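Local coordinates for integral membrane indolylacetylinositol arabinosyltransferase EmbB (PDB 7BVC), which probably transfers arabinose units as a membrane-embedded glycosyltransferase, building the arabinan of mycobacterial cell-wall arabinogalactan, at residues S152-T157 against P183-P187. Sequence-based numbering, arbitrary orientation.
Sequences SNLDGT and PNLRP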
loop_
_atom_site.group_PDB
_atom_site.type_symbol
_atom_site.label_atom_id
_atom_site.label_comp_id
_atom_site.label_asym_id
_atom_site.label_seq_id
_atom_site.Cartn_x
_atom_site.Cartn_y
_atom_site.Cartn_z
ATOM N N SER B 152 15.390 40.384 -11.200
ATOM C CA SER B 152 14.922 39.000 -11.221
ATOM C C SER B 152 13.443 38.983 -11.568
ATOM O O SER B 152 12.621 39.483 -10.796
ATOM C CB SER B 152 15.168 38.320 -9.874
ATOM O OG SER B 152 14.686 36.987 -9.881
ATOM N N ASN B 153 13.104 38.409 -12.717
ATOM C CA ASN B 153 11.723 38.361 -13.190
ATOM C C ASN B 153 11.543 37.096 -14.024
ATOM O O ASN B 153 12.359 36.171 -13.957
ATOM C CB ASN B 153 11.372 39.645 -13.960
ATOM C CG ASN B 153 12.443 40.042 -14.950
ATOM O OD1 ASN B 153 13.378 39.285 -15.207
ATOM N ND2 ASN B 153 12.315 41.236 -15.511
ATOM N N LEU B 154 10.464 37.049 -14.811
ATOM C CA LEU B 154 10.150 35.882 -15.626
ATOM C C LEU B 154 11.145 35.652 -16.754
ATOM O O LEU B 154 11.140 34.567 -17.345
ATOM C CB LEU B 154 8.745 36.013 -16.217
ATOM C CG LEU B 154 7.543 35.939 -15.276
ATOM C CD1 LEU B 154 6.276 36.302 -16.026
ATOM C CD2 LEU B 154 7.425 34.547 -14.696
ATOM N N ASP B 155 11.987 36.634 -17.073
ATOM C CA ASP B 155 13.005 36.433 -18.099
ATOM C C ASP B 155 14.210 35.689 -17.534
ATOM O O ASP B 155 14.672 34.704 -18.117
ATOM C CB ASP B 155 13.432 37.778 -18.686
ATOM C CG ASP B 155 12.323 38.444 -19.471
ATOM O OD1 ASP B 155 11.474 37.720 -20.029
ATOM O OD2 ASP B 155 12.300 39.691 -19.525
ATOM N N GLY B 156 14.726 36.149 -16.404
ATOM C CA GLY B 156 15.845 35.490 -15.763
ATOM C C GLY B 156 16.448 36.389 -14.711
ATOM O O GLY B 156 16.130 37.577 -14.610
ATOM N N THR B 157 17.338 35.797 -13.923
ATOM C CA THR B 157 18.043 36.518 -12.872
ATOM C C THR B 157 19.333 37.088 -13.447
ATOM O O THR B 157 20.158 36.339 -13.983
ATOM C CB THR B 157 18.341 35.598 -11.690
ATOM O OG1 THR B 157 17.205 34.765 -11.435
ATOM C CG2 THR B 157 18.652 36.411 -10.449
ATOM N N PRO B 183 13.250 31.169 -15.538
ATOM C CA PRO B 183 12.131 31.768 -14.800
ATOM C C PRO B 183 11.850 31.105 -13.464
ATOM O O PRO B 183 10.984 31.591 -12.724
ATOM C CB PRO B 183 10.951 31.589 -15.759
ATOM C CG PRO B 183 11.287 30.354 -16.515
ATOM C CD PRO B 183 12.787 30.337 -16.662
ATOM N N ASN B 184 12.544 30.018 -13.134
ATOM C CA ASN B 184 12.372 29.326 -11.865
ATOM C C ASN B 184 13.441 29.703 -10.849
ATOM O O ASN B 184 13.640 28.978 -9.869
ATOM C CB ASN B 184 12.365 27.813 -12.085
ATOM C CG ASN B 184 11.104 27.330 -12.768
ATOM O OD1 ASN B 184 10.014 27.848 -12.525
ATOM N ND2 ASN B 184 11.244 26.331 -13.630
ATOM N N LEU B 185 14.134 30.820 -11.062
ATOM C CA LEU B 185 15.166 31.295 -10.152
ATOM C C LEU B 185 14.698 32.504 -9.348
ATOM O O LEU B 185 15.510 33.339 -8.943
ATOM C CB LEU B 185 16.445 31.630 -10.918
ATOM C CG LEU B 185 17.452 30.500 -11.148
ATOM C CD1 LEU B 185 18.781 31.064 -11.613
ATOM C CD2 LEU B 185 17.636 29.669 -9.892
ATOM N N ARG B 186 13.399 32.614 -9.119
ATOM C CA ARG B 186 12.876 33.721 -8.329
ATOM C C ARG B 186 12.949 33.371 -6.847
ATOM O O ARG B 186 12.425 32.332 -6.436
ATOM C CB ARG B 186 11.440 34.036 -8.733
ATOM C CG ARG B 186 11.268 34.224 -10.228
ATOM C CD ARG B 186 10.188 35.236 -10.559
ATOM N NE ARG B 186 8.847 34.736 -10.272
ATOM C CZ ARG B 186 8.227 33.799 -10.980
ATOM N NH1 ARG B 186 8.824 33.241 -12.022
ATOM N NH2 ARG B 186 7.006 33.412 -10.639
ATOM N N PRO B 187 13.582 34.204 -6.026
ATOM C CA PRO B 187 13.833 33.824 -4.632
ATOM C C PRO B 187 12.547 33.764 -3.825
ATOM O O PRO B 187 11.498 34.280 -4.213
ATOM C CB PRO B 187 14.753 34.939 -4.131
ATOM C CG PRO B 187 14.386 36.111 -4.966
ATOM C CD PRO B 187 14.069 35.560 -6.324
#
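Leu154 and Thr157 meet Arg186 and Leu185 in a largely buried contact between two loops, one joining strands 147-149 and 157-159, the other joining strands 178-180 and 191-192. Side chains and backbone carbonyls do most of the touching, with little direct polar bonding. Thr157 OG1 gives a weak hydrogen bond to Leu185 O (3.3 Å) and also lies against Leu185 CB. With OG1 set anti to its own carbonyl carbon (chi1 -41°), Thr157 turns the hydroxyl toward the second loop, and the two side chains meet at about a right angle. Both loops belong to the concanavalin-like domain of this Emb protein, where a backbone hydrogen bond between Thr157 and Tyr180 brings the end of the first loop beside the start of the second. Arg186 reaches back along its own loop through bends at chi2 and chi3. Arg186 CD passes 4.1 Å from Asn153 O, and Leu154 CD2 approaches the guanidinium obliquely, 3.3 Å from Arg186 NH1. Arg186 NH1 also lies 2.8 Å from Pro183 O. The hydrogen bond from Arg186 NE to Pro76 O helps to orient the guanidinium. Pro183 CB lies 3.4 Å from Leu154 O. Ser152 OG packs 3.9 Å from Pro187 CD, and Leu79 touches this proline from a further loop.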